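Local atomic coordinates of peptide ABC transporter permease (Staphylococcus hominis, PDB entry 6EXS), a protein that probably carries peptides across the cell membrane as a POT-family member of the major facilitator superfamily, and binds a thioalcohol-conjugated dipeptide that is a malodour precursor. Residues Y312-L323 / Q393-L401; G376-L387 / T461-I472. One frame throughout, in Å; residues are numbered along the deposited sequence.

Contact 1: Y312-L323 / Q393-L401; sequences YGLERSDMQLNL and QFSVNWVIL. With OLC ((2R)-2,3-dihydroxypropyl (9Z)-octadec-9-enoate), chain B; OLC ((2R)-2,3-dihydroxypropyl (9Z)-octadec-9-enoate), chain H.
Asn-397, in the first turn of helix 396-401, pairs its carboxamide with the backbone of Asn-322 in strand 320-323. Its CB lies beside the ester carbonyl oxygen O19 of the chain B monoolein. With CG anti to the carbonyl carbon (chi1 -68°), the amide reaches the strand: OD1 accepts from Asn-322 N at 3.1 Å on a lone pair in the carbonyl plane, while ND2 donates to Asn-322 O at 2.8 Å and also to O19 of that lipid. An asparagine suits the place because one flat group supplies both donor and acceptor to a single residue's backbone.

Asp-318 works differently: its OD1 takes Val-396 N (3.2 Å) and Gln-320 N from opposite faces of the carboxylate, the latter closing an Asx turn. Its backbone N donates to Phe-394 O. Ser-395 caps the helix through OG, which accepts from Asn-397 N. Branched Val-396 sets CG2 beside Ser-317 OG and Met-319 SD, and CG1 beside the Gln-320 to Leu-321 peptide. The segments thus join helix 309-316 and the strand, which pairs with strand 326-329, to the start of helix 396-418, with Phe-394 resting on helix 364-389.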
loop_
_atom_site.group_PDB
_atom_site.type_symbol
_atom_site.label_atom_id
_atom_site.label_comp_id
_atom_site.label_asym_id
_atom_site.label_seq_id
_atom_site.Cartn_x
_atom_site.Cartn_y
_atom_site.Cartn_z
ATOM N N TYR A 312 2.960 18.833 7.619
ATOM C CA TYR A 312 3.078 19.391 8.973
ATOM C C TYR A 312 4.547 19.655 9.302
ATOM O O TYR A 312 4.857 20.704 9.847
ATOM C CB TYR A 312 2.449 18.456 10.019
ATOM C CG TYR A 312 2.416 19.030 11.422
ATOM C CD1 TYR A 312 1.559 20.081 11.748
ATOM C CD2 TYR A 312 3.219 18.507 12.430
ATOM C CE1 TYR A 312 1.494 20.585 13.046
ATOM C CE2 TYR A 312 3.177 19.018 13.727
ATOM C CZ TYR A 312 2.310 20.054 14.033
ATOM O OH TYR A 312 2.260 20.552 15.310
ATOM N N GLY A 313 5.428 18.730 8.930
ATOM C CA GLY A 313 6.863 18.879 9.120
ATOM C C GLY A 313 7.406 20.036 8.302
ATOM O O GLY A 313 8.126 20.885 8.834
ATOM N N LEU A 314 7.028 20.101 7.005
ATOM C CA LEU A 314 7.436 21.159 6.072
ATOM C C LEU A 314 6.978 22.553 6.525
ATOM O O LEU A 314 7.738 23.527 6.425
ATOM C CB LEU A 314 6.911 20.831 4.647
ATOM C CG LEU A 314 7.223 21.802 3.494
ATOM C CD1 LEU A 314 8.725 21.982 3.283
ATOM C CD2 LEU A 314 6.627 21.316 2.217
ATOM N N GLU A 315 5.749 22.638 7.048
ATOM C CA GLU A 315 5.140 23.900 7.465
ATOM C C GLU A 315 5.400 24.323 8.912
ATOM O O GLU A 315 5.382 25.518 9.191
ATOM C CB GLU A 315 3.629 23.871 7.205
ATOM C CG GLU A 315 3.267 23.866 5.736
ATOM C CD GLU A 315 1.786 23.739 5.449
ATOM O OE1 GLU A 315 0.996 23.562 6.406
ATOM O OE2 GLU A 315 1.419 23.785 4.253
ATOM N N ARG A 316 5.593 23.372 9.837
ATOM C CA ARG A 316 5.763 23.723 11.251
ATOM C C ARG A 316 7.168 23.462 11.820
ATOM O O ARG A 316 7.540 24.079 12.818
ATOM C CB ARG A 316 4.680 23.044 12.112
ATOM C CG ARG A 316 3.258 23.418 11.672
ATOM C CD ARG A 316 2.710 24.692 12.312
ATOM N NE ARG A 316 1.814 24.399 13.437
ATOM C CZ ARG A 316 0.530 24.055 13.318
ATOM N NH1 ARG A 316 -0.030 23.950 12.117
ATOM N NH2 ARG A 316 -0.198 23.802 14.398
ATOM N N SER A 317 7.956 22.596 11.188
ATOM C CA SER A 317 9.298 22.334 11.697
ATOM C C SER A 317 10.361 23.153 10.958
ATOM O O SER A 317 10.072 23.734 9.906
ATOM C CB SER A 317 9.610 20.840 11.687
ATOM O OG SER A 317 10.251 20.476 10.481
ATOM N N ASP A 318 11.586 23.191 11.510
ATOM C CA ASP A 318 12.707 23.931 10.929
ATOM C C ASP A 318 13.329 23.219 9.716
ATOM O O ASP A 318 14.226 23.782 9.065
ATOM C CB ASP A 318 13.766 24.277 12.003
ATOM C CG ASP A 318 14.416 23.127 12.764
ATOM O OD1 ASP A 318 14.229 21.950 12.362
ATOM O OD2 ASP A 318 15.137 23.401 13.741
ATOM N N MET A 319 12.855 21.974 9.426
ATOM C CA MET A 319 13.324 21.085 8.346
ATOM C C MET A 319 14.844 20.922 8.394
ATOM O O MET A 319 15.507 20.795 7.361
ATOM C CB MET A 319 12.828 21.552 6.960
ATOM C CG MET A 319 11.331 21.379 6.745
ATOM S SD MET A 319 10.711 19.693 7.014
ATOM C CE MET A 319 11.327 18.893 5.607
ATOM N N GLN A 320 15.387 20.945 9.616
ATOM C CA GLN A 320 16.824 20.905 9.868
ATOM C C GLN A 320 17.205 19.746 10.811
ATOM O O GLN A 320 17.028 19.847 12.024
ATOM C CB GLN A 320 17.272 22.296 10.412
ATOM C CG GLN A 320 18.773 22.513 10.529
ATOM C CD GLN A 320 19.508 22.637 9.214
ATOM O OE1 GLN A 320 18.944 22.997 8.175
ATOM N NE2 GLN A 320 20.810 22.373 9.245
ATOM N N LEU A 321 17.678 18.635 10.246
ATOM C CA LEU A 321 18.111 17.467 11.036
ATOM C C LEU A 321 19.297 17.912 11.909
ATOM O O LEU A 321 20.170 18.639 11.422
ATOM C CB LEU A 321 18.506 16.320 10.098
ATOM C CG LEU A 321 18.921 14.980 10.699
ATOM C CD1 LEU A 321 17.793 14.340 11.520
ATOM C CD2 LEU A 321 19.317 14.016 9.599
ATOM N N ASN A 322 19.260 17.586 13.209
ATOM C CA ASN A 322 20.315 17.993 14.136
ATOM C C ASN A 322 20.606 16.903 15.203
ATOM O O ASN A 322 19.880 16.788 16.195
ATOM C CB ASN A 322 19.986 19.369 14.740
ATOM C CG ASN A 322 21.069 19.945 15.613
ATOM O OD1 ASN A 322 22.233 19.551 15.568
ATOM N ND2 ASN A 322 20.703 20.901 16.423
ATOM N N LEU A 323 21.654 16.088 14.966
ATOM C CA LEU A 323 22.021 14.981 15.840
ATOM C C LEU A 323 23.474 15.050 16.287
ATOM O O LEU A 323 24.383 14.842 15.477
ATOM C CB LEU A 323 21.759 13.616 15.161
ATOM C CG LEU A 323 20.397 13.361 14.480
ATOM C CD1 LEU A 323 20.485 12.180 13.532
ATOM C CD2 LEU A 323 19.265 13.175 15.495
ATOM N N GLN A 393 8.330 27.481 15.949
ATOM C CA GLN A 393 8.884 26.485 15.027
ATOM C C GLN A 393 9.777 25.539 15.836
ATOM O O GLN A 393 10.608 25.999 16.615
ATOM C CB GLN A 393 9.660 27.184 13.896
ATOM C CG GLN A 393 10.479 26.269 13.015
ATOM C CD GLN A 393 11.072 27.006 11.850
ATOM O OE1 GLN A 393 10.439 27.135 10.801
ATOM N NE2 GLN A 393 12.308 27.482 11.998
ATOM N N PHE A 394 9.545 24.228 15.701
ATOM C CA PHE A 394 10.272 23.181 16.425
ATOM C C PHE A 394 11.212 22.408 15.511
ATOM O O PHE A 394 11.193 22.597 14.296
ATOM C CB PHE A 394 9.295 22.229 17.150
ATOM C CG PHE A 394 8.194 21.630 16.309
ATOM C CD1 PHE A 394 8.381 20.421 15.641
ATOM C CD2 PHE A 394 6.950 22.247 16.221
ATOM C CE1 PHE A 394 7.358 19.861 14.865
ATOM C CE2 PHE A 394 5.927 21.689 15.440
ATOM C CZ PHE A 394 6.141 20.500 14.767
ATOM N N SER A 395 12.037 21.542 16.089
ATOM C CA SER A 395 12.979 20.748 15.324
ATOM C C SER A 395 12.261 19.614 14.561
ATOM O O SER A 395 11.311 19.006 15.089
ATOM C CB SER A 395 14.062 20.198 16.251
ATOM O OG SER A 395 14.949 19.309 15.592
ATOM N N VAL A 396 12.738 19.326 13.313
ATOM C CA VAL A 396 12.253 18.235 12.448
ATOM C C VAL A 396 12.518 16.866 13.128
ATOM O O VAL A 396 11.877 15.880 12.767
ATOM C CB VAL A 396 12.853 18.317 11.010
ATOM C CG1 VAL A 396 14.293 17.805 10.953
ATOM C CG2 VAL A 396 11.985 17.575 10.004
ATOM N N ASN A 397 13.449 16.830 14.128
ATOM C CA ASN A 397 13.814 15.641 14.913
ATOM C C ASN A 397 12.566 15.038 15.563
ATOM O O ASN A 397 12.469 13.814 15.691
ATOM C CB ASN A 397 14.854 15.989 15.995
ATOM C CG ASN A 397 16.243 16.388 15.527
ATOM O OD1 ASN A 397 16.596 16.368 14.342
ATOM N ND2 ASN A 397 17.082 16.754 16.472
ATOM N N TRP A 398 11.598 15.910 15.932
ATOM C CA TRP A 398 10.301 15.547 16.503
ATOM C C TRP A 398 9.442 14.816 15.473
ATOM O O TRP A 398 8.929 13.741 15.777
ATOM C CB TRP A 398 9.570 16.792 17.041
ATOM C CG TRP A 398 10.167 17.368 18.296
ATOM C CD1 TRP A 398 10.692 18.615 18.452
ATOM C CD2 TRP A 398 10.303 16.710 19.570
ATOM N NE1 TRP A 398 11.139 18.783 19.745
ATOM C CE2 TRP A 398 10.903 17.633 20.455
ATOM C CE3 TRP A 398 9.960 15.431 20.054
ATOM C CZ2 TRP A 398 11.168 17.323 21.795
ATOM C CZ3 TRP A 398 10.217 15.128 21.384
ATOM C CH2 TRP A 398 10.833 16.060 22.234
ATOM N N VAL A 399 9.322 15.370 14.245
ATOM C CA VAL A 399 8.552 14.797 13.122
ATOM C C VAL A 399 9.153 13.442 12.744
ATOM O O VAL A 399 8.407 12.494 12.519
ATOM C CB VAL A 399 8.458 15.756 11.901
ATOM C CG1 VAL A 399 7.445 15.249 10.874
ATOM C CG2 VAL A 399 8.106 17.172 12.337
ATOM N N ILE A 400 10.505 13.349 12.734
ATOM C CA ILE A 400 11.255 12.125 12.452
ATOM C C ILE A 400 10.987 11.065 13.547
ATOM O O ILE A 400 10.774 9.900 13.215
ATOM C CB ILE A 400 12.769 12.424 12.196
ATOM C CG1 ILE A 400 12.939 13.242 10.878
ATOM C CG2 ILE A 400 13.600 11.114 12.155
ATOM C CD1 ILE A 400 14.262 13.939 10.690
ATOM N N LEU A 401 10.943 11.484 14.834
ATOM C CA LEU A 401 10.634 10.610 15.975
ATOM C C LEU A 401 9.221 10.017 15.835
ATOM O O LEU A 401 9.023 8.850 16.164
ATOM C CB LEU A 401 10.813 11.351 17.324
ATOM C CG LEU A 401 10.506 10.594 18.642
ATOM C CD1 LEU A 401 11.194 9.203 18.717
ATOM C CD2 LEU A 401 10.860 11.440 19.841
HETATM C C18 OLC B . 17.212 8.752 5.170
HETATM C C10 OLC B . 16.361 9.130 14.554
HETATM C C9 OLC B . 15.594 9.658 15.507
HETATM C C17 OLC B . 15.994 8.725 6.068
HETATM C C11 OLC B . 16.988 9.816 13.361
HETATM C C8 OLC B . 15.125 11.085 15.640
HETATM C C24 OLC B . 14.318 20.087 22.658
HETATM C C16 OLC B . 16.074 9.666 7.256
HETATM C C12 OLC B . 16.803 9.039 12.049
HETATM C C7 OLC B . 15.870 11.911 16.696
HETATM C C15 OLC B . 16.652 9.061 8.526
HETATM C C13 OLC B . 17.573 9.608 10.866
HETATM C C6 OLC B . 15.508 11.630 18.157
HETATM C C14 OLC B . 16.694 10.037 9.698
HETATM C C5 OLC B . 14.213 12.259 18.679
HETATM C C4 OLC B . 14.208 13.774 18.906
HETATM C C3 OLC B . 14.982 14.265 20.122
HETATM C C2 OLC B . 14.418 15.553 20.728
HETATM C C21 OLC B . 14.567 19.200 20.292
HETATM C C1 OLC B . 14.898 16.836 20.108
HETATM C C22 OLC B . 14.932 20.284 21.287
HETATM O O19 OLC B . 15.433 16.926 19.037
HETATM O O25 OLC B . 12.903 20.223 22.622
HETATM O O23 OLC B . 16.350 20.410 21.397
HETATM O O20 OLC B . 14.630 17.884 20.901
HETATM C C9 OLC H . 18.613 5.996 19.798
HETATM C C8 OLC H . 18.345 7.336 20.416
HETATM C C24 OLC H . 18.055 19.563 18.198
HETATM C C7 OLC H . 18.884 8.505 19.597
HETATM C C6 OLC H . 18.514 9.866 20.171
HETATM C C5 OLC H . 19.068 11.045 19.384
HETATM C C4 OLC H . 18.660 12.410 19.917
HETATM C C3 OLC H . 19.362 13.563 19.216
HETATM C C2 OLC H . 18.929 14.938 19.710
HETATM C C21 OLC H . 20.126 18.390 19.069
HETATM C C1 OLC H . 19.901 16.028 19.361
HETATM C C22 OLC H . 19.297 19.658 19.057
HETATM O O19 OLC H . 21.067 15.850 19.108
HETATM O O25 OLC H . 17.415 20.828 18.080
HETATM O O23 OLC H . 18.966 20.084 20.377
HETATM O O20 OLC H . 19.307 17.234 19.382
HETATM O O HOH W 1 16.496 21.108 14.327
#

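Contact 2: G376-L387 / T461-I472. With OLC ((2R)-2,3-dihydroxypropyl (9Z)-octadec-9-enoate), chain F.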
loop_
_atom_site.group_PDB
_atom_site.type_symbol
_atom_site.label_atom_id
_atom_site.label_comp_id
_atom_site.label_asym_id
_atom_site.label_seq_id
_atom_site.Cartn_x
_atom_site.Cartn_y
_atom_site.Cartn_z
ATOM N N GLY A 376 -0.690 4.946 17.570
ATOM C CA GLY A 376 -1.414 5.951 18.347
ATOM C C GLY A 376 -0.508 6.845 19.175
ATOM O O GLY A 376 -0.746 8.052 19.271
ATOM N N LEU A 377 0.549 6.248 19.774
ATOM C CA LEU A 377 1.563 6.951 20.581
ATOM C C LEU A 377 2.422 7.904 19.737
ATOM O O LEU A 377 2.917 8.897 20.266
ATOM C CB LEU A 377 2.451 5.970 21.359
ATOM C CG LEU A 377 1.806 5.337 22.589
ATOM C CD1 LEU A 377 2.412 3.980 22.882
ATOM C CD2 LEU A 377 1.860 6.271 23.812
ATOM N N SER A 378 2.574 7.612 18.426
ATOM C CA SER A 378 3.324 8.440 17.484
ATOM C C SER A 378 2.542 9.722 17.143
ATOM O O SER A 378 3.156 10.760 16.891
ATOM C CB SER A 378 3.696 7.644 16.233
ATOM O OG SER A 378 2.628 7.511 15.309
ATOM N N TYR A 379 1.189 9.643 17.171
ATOM C CA TYR A 379 0.281 10.783 16.958
ATOM C C TYR A 379 0.083 11.613 18.247
ATOM O O TYR A 379 -0.015 12.833 18.158
ATOM C CB TYR A 379 -1.048 10.347 16.314
ATOM C CG TYR A 379 -1.115 10.626 14.824
ATOM C CD1 TYR A 379 0.034 10.599 14.033
ATOM C CD2 TYR A 379 -2.335 10.880 14.197
ATOM C CE1 TYR A 379 -0.024 10.854 12.662
ATOM C CE2 TYR A 379 -2.406 11.121 12.823
ATOM C CZ TYR A 379 -1.246 11.114 12.063
ATOM O OH TYR A 379 -1.295 11.366 10.719
ATOM N N ILE A 380 0.104 10.969 19.435
ATOM C CA ILE A 380 0.058 11.668 20.734
ATOM C C ILE A 380 1.380 12.452 20.898
ATOM O O ILE A 380 1.355 13.591 21.361
ATOM C CB ILE A 380 -0.206 10.685 21.923
ATOM C CG1 ILE A 380 -1.639 10.062 21.876
ATOM C CG2 ILE A 380 0.095 11.302 23.294
ATOM C CD1 ILE A 380 -2.858 11.018 21.938
ATOM N N LEU A 381 2.517 11.856 20.474
ATOM C CA LEU A 381 3.843 12.485 20.520
ATOM C C LEU A 381 3.851 13.794 19.718
ATOM O O LEU A 381 4.093 14.840 20.319
ATOM C CB LEU A 381 4.948 11.500 20.036
ATOM C CG LEU A 381 6.448 11.931 19.943
ATOM C CD1 LEU A 381 6.786 12.672 18.642
ATOM C CD2 LEU A 381 6.954 12.634 21.189
ATOM N N ILE A 382 3.552 13.748 18.389
ATOM C CA ILE A 382 3.562 14.930 17.520
ATOM C C ILE A 382 2.491 15.973 17.959
ATOM O O ILE A 382 2.794 17.170 17.996
ATOM C CB ILE A 382 3.513 14.572 16.005
ATOM C CG1 ILE A 382 3.914 15.774 15.115
ATOM C CG2 ILE A 382 2.178 13.957 15.566
ATOM C CD1 ILE A 382 5.391 16.262 15.232
ATOM N N GLY A 383 1.313 15.495 18.370
ATOM C CA GLY A 383 0.234 16.322 18.899
ATOM C C GLY A 383 0.666 17.101 20.124
ATOM O O GLY A 383 0.372 18.293 20.228
ATOM N N LEU A 384 1.406 16.452 21.041
ATOM C CA LEU A 384 1.921 17.107 22.249
ATOM C C LEU A 384 3.058 18.090 21.953
ATOM O O LEU A 384 3.192 19.086 22.664
ATOM C CB LEU A 384 2.323 16.095 23.336
ATOM C CG LEU A 384 1.175 15.359 24.056
ATOM C CD1 LEU A 384 1.722 14.323 25.012
ATOM C CD2 LEU A 384 0.254 16.325 24.822
ATOM N N VAL A 385 3.849 17.831 20.889
ATOM C CA VAL A 385 4.936 18.710 20.435
ATOM C C VAL A 385 4.329 20.039 19.923
ATOM O O VAL A 385 4.778 21.110 20.343
ATOM C CB VAL A 385 5.867 18.014 19.402
ATOM C CG1 VAL A 385 6.811 19.003 18.728
ATOM C CG2 VAL A 385 6.661 16.882 20.046
ATOM N N GLY A 386 3.291 19.954 19.082
ATOM C CA GLY A 386 2.599 21.123 18.542
ATOM C C GLY A 386 1.918 21.956 19.611
ATOM O O GLY A 386 1.947 23.191 19.558
ATOM N N LEU A 387 1.330 21.269 20.610
ATOM C CA LEU A 387 0.660 21.840 21.779
ATOM C C LEU A 387 1.681 22.544 22.667
ATOM O O LEU A 387 1.384 23.611 23.205
ATOM C CB LEU A 387 -0.035 20.706 22.563
ATOM C CG LEU A 387 -0.971 21.071 23.725
ATOM C CD1 LEU A 387 -2.253 21.736 23.231
ATOM C CD2 LEU A 387 -1.331 19.829 24.524
ATOM N N THR A 461 -3.186 20.130 15.464
ATOM C CA THR A 461 -2.694 19.551 16.726
ATOM C C THR A 461 -3.755 18.727 17.454
ATOM O O THR A 461 -3.439 17.655 17.976
ATOM C CB THR A 461 -2.082 20.614 17.639
ATOM O OG1 THR A 461 -2.978 21.723 17.714
ATOM C CG2 THR A 461 -0.722 21.068 17.162
ATOM N N ASN A 462 -5.006 19.230 17.503
ATOM C CA ASN A 462 -6.122 18.530 18.142
ATOM C C ASN A 462 -6.460 17.280 17.351
ATOM O O ASN A 462 -6.845 16.280 17.954
ATOM C CB ASN A 462 -7.350 19.423 18.267
ATOM C CG ASN A 462 -7.174 20.684 19.079
ATOM O OD1 ASN A 462 -6.135 20.939 19.703
ATOM N ND2 ASN A 462 -8.208 21.510 19.079
ATOM N N TYR A 463 -6.278 17.327 16.005
ATOM C CA TYR A 463 -6.491 16.202 15.087
ATOM C C TYR A 463 -5.532 15.026 15.426
ATOM O O TYR A 463 -5.992 13.894 15.515
ATOM C CB TYR A 463 -6.342 16.679 13.629
ATOM C CG TYR A 463 -6.315 15.585 12.579
ATOM C CD1 TYR A 463 -5.110 15.013 12.168
ATOM C CD2 TYR A 463 -7.484 15.180 11.932
ATOM C CE1 TYR A 463 -5.073 14.034 11.176
ATOM C CE2 TYR A 463 -7.455 14.221 10.918
ATOM C CZ TYR A 463 -6.248 13.640 10.555
ATOM O OH TYR A 463 -6.200 12.692 9.567
ATOM N N PHE A 464 -4.229 15.302 15.637
ATOM C CA PHE A 464 -3.234 14.292 16.007
ATOM C C PHE A 464 -3.558 13.666 17.369
ATOM O O PHE A 464 -3.435 12.447 17.515
ATOM C CB PHE A 464 -1.805 14.875 16.030
ATOM C CG PHE A 464 -1.176 15.223 14.698
ATOM C CD1 PHE A 464 -1.053 14.267 13.697
ATOM C CD2 PHE A 464 -0.612 16.475 14.483
ATOM C CE1 PHE A 464 -0.449 14.584 12.477
ATOM C CE2 PHE A 464 0.007 16.784 13.269
ATOM C CZ PHE A 464 0.074 15.842 12.270
ATOM N N ILE A 465 -3.991 14.492 18.352
ATOM C CA ILE A 465 -4.347 14.021 19.692
ATOM C C ILE A 465 -5.632 13.177 19.642
ATOM O O ILE A 465 -5.647 12.085 20.208
ATOM C CB ILE A 465 -4.385 15.173 20.747
ATOM C CG1 ILE A 465 -3.009 15.876 20.838
ATOM C CG2 ILE A 465 -4.810 14.660 22.144
ATOM C CD1 ILE A 465 -3.049 17.331 21.318
ATOM N N PHE A 466 -6.679 13.656 18.935
ATOM C CA PHE A 466 -7.966 12.955 18.786
ATOM C C PHE A 466 -7.811 11.578 18.113
ATOM O O PHE A 466 -8.333 10.591 18.631
ATOM C CB PHE A 466 -9.010 13.840 18.071
ATOM C CG PHE A 466 -10.254 13.139 17.572
ATOM C CD1 PHE A 466 -11.217 12.673 18.463
ATOM C CD2 PHE A 466 -10.476 12.966 16.210
ATOM C CE1 PHE A 466 -12.370 12.024 17.997
ATOM C CE2 PHE A 466 -11.630 12.319 15.747
ATOM C CZ PHE A 466 -12.569 11.855 16.643
ATOM N N LEU A 467 -7.060 11.520 16.991
ATOM C CA LEU A 467 -6.782 10.302 16.225
ATOM C C LEU A 467 -5.888 9.340 17.001
ATOM O O LEU A 467 -6.133 8.132 16.966
ATOM C CB LEU A 467 -6.155 10.641 14.864
ATOM C CG LEU A 467 -7.101 10.626 13.669
ATOM C CD1 LEU A 467 -7.951 11.876 13.621
ATOM C CD2 LEU A 467 -6.332 10.471 12.381
ATOM N N GLY A 468 -4.885 9.890 17.697
ATOM C CA GLY A 468 -3.956 9.141 18.538
ATOM C C GLY A 468 -4.654 8.431 19.687
ATOM O O GLY A 468 -4.426 7.234 19.889
ATOM N N THR A 469 -5.541 9.158 20.420
ATOM C CA THR A 469 -6.342 8.677 21.560
ATOM C C THR A 469 -7.370 7.603 21.133
ATOM O O THR A 469 -7.470 6.563 21.800
ATOM C CB THR A 469 -7.034 9.861 22.263
ATOM O OG1 THR A 469 -6.064 10.852 22.616
ATOM C CG2 THR A 469 -7.848 9.438 23.491
ATOM N N VAL A 470 -8.150 7.874 20.046
ATOM C CA VAL A 470 -9.154 6.949 19.499
ATOM C C VAL A 470 -8.473 5.587 19.209
ATOM O O VAL A 470 -8.976 4.554 19.645
ATOM C CB VAL A 470 -9.919 7.561 18.280
ATOM C CG1 VAL A 470 -10.588 6.492 17.418
ATOM C CG2 VAL A 470 -10.947 8.595 18.736
ATOM N N ALA A 471 -7.290 5.605 18.566
ATOM C CA ALA A 471 -6.491 4.412 18.270
ATOM C C ALA A 471 -6.152 3.634 19.550
ATOM O O ALA A 471 -6.391 2.431 19.595
ATOM C CB ALA A 471 -5.209 4.810 17.553
ATOM N N ILE A 472 -5.646 4.338 20.597
ATOM C CA ILE A 472 -5.247 3.779 21.899
ATOM C C ILE A 472 -6.453 3.214 22.699
ATOM O O ILE A 472 -6.336 2.107 23.222
ATOM C CB ILE A 472 -4.383 4.798 22.719
ATOM C CG1 ILE A 472 -3.025 5.063 22.004
ATOM C CG2 ILE A 472 -4.154 4.331 24.177
ATOM C CD1 ILE A 472 -2.298 6.347 22.394
HETATM C C18 OLC F . 9.702 0.811 21.452
HETATM C C10 OLC F . 4.502 9.278 23.628
HETATM C C9 OLC F . 4.451 10.591 23.831
HETATM C C17 OLC F . 8.825 1.609 22.396
HETATM C C11 OLC F . 5.584 8.320 24.058
HETATM C C8 OLC F . 5.479 11.453 24.525
HETATM C C24 OLC F . 8.848 24.050 25.249
HETATM C C16 OLC F . 8.611 3.058 21.969
HETATM C C12 OLC F . 5.992 7.326 22.975
HETATM C C7 OLC F . 5.178 12.945 24.429
HETATM C C15 OLC F . 7.792 3.864 22.969
HETATM C C13 OLC F . 6.710 6.100 23.515
HETATM C C6 OLC F . 6.311 13.837 24.907
HETATM C C14 OLC F . 7.274 5.191 22.439
HETATM C C5 OLC F . 5.969 15.320 24.962
HETATM C C4 OLC F . 6.280 16.088 23.688
HETATM C C3 OLC F . 7.292 17.213 23.864
HETATM C C2 OLC F . 6.665 18.582 24.124
HETATM C C21 OLC F . 7.805 22.107 24.032
HETATM C C1 OLC F . 7.639 19.723 24.022
HETATM C C22 OLC F . 7.848 22.913 25.310
HETATM O O19 OLC F . 8.804 19.610 23.736
HETATM O O25 OLC F . 8.447 25.066 24.335
HETATM O O23 OLC F . 6.543 23.418 25.622
HETATM O O20 OLC F . 7.046 20.898 24.284
#
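Helices 376-387 and 461-472 run nearly antiparallel, their axes 7.5 Å apart at closest approach and 154° between their directions, and the CA atoms of Gly-376 and Gly-468 come within 4.1 Å of each other. Gly-376, Gly-383, Gly-386 and Gly-468 bring no side chain to the interface, so the backbones can close in, with Gly-376 O against Gly-468 CA. At Gly-386 the CA receives the methyl CG2 of Thr-461 at 3.6 Å.

Beside this backbone seam the aromatic side chains interlock. Phe-464 turns its edge to the face of Tyr-379 in a T-shaped pair, the planes at 82° and the centroids 4.7 Å apart, with Phe-464 CD1 over the middle of the tyrosine ring. Ile-382 covers a face of the phenylalanine, its CG2 lying 3.8 Å from the Phe-464 ring centroid in a CH-pi contact. That methyl stands between the backbone N and the carbonyl carbon because CG1 is anti to the N (chi1 -164°). Tyr-379 is a knob in a hole formed by Tyr-463, Phe-464, Leu-467 and Gly-468; Leu-467 CB lies at the edge of its ring, and its hydroxyl reaches Gln-304, which Tyr-463 OH also meets.

Ile-380 is a second knob, set among Ile-465, Gly-468, Thr-469 and Ile-472. Its CD1 lies 3.3 Å from Thr-469 OG1, a hydroxyl already bonded to Ile-465 O of its own helix at 2.7 Å, so a polar side chain can sit in an apolar setting. The end of Ile-472, CD1, packs 3.8 Å from Ile-380 CG1.

No hydrogen bond joins the segments; glycine-lined approach and knobs-into-holes packing hold them, as is characteristic of closely packed antiparallel transmembrane helices in the helical bundle of the major facilitator superfamily.

The centres of contacts 1 and 2 lie 16 Å apart, on the same side of the chain's centre. Their segments alternate along the chain: 312-323, 376-387, 393-401, 461-472. Helix 364-389 carries a segment of contact 2 and helix 396-418, next in the chain, one of contact 1; the two touch through Val-385 and Trp-398. Tyr-312 also joins the contacts: its OH lies 3.3 Å from Gly-386 CA, and its ring meets that of Phe-464 edge-to-face. Contact 1 thus ties the loop and strand region to the helices packed in contact 2. The side chains of Ile-400 and Tyr-379 come within about 9 and 7 Å of the bound conjugate, though neither is among its pocket residues.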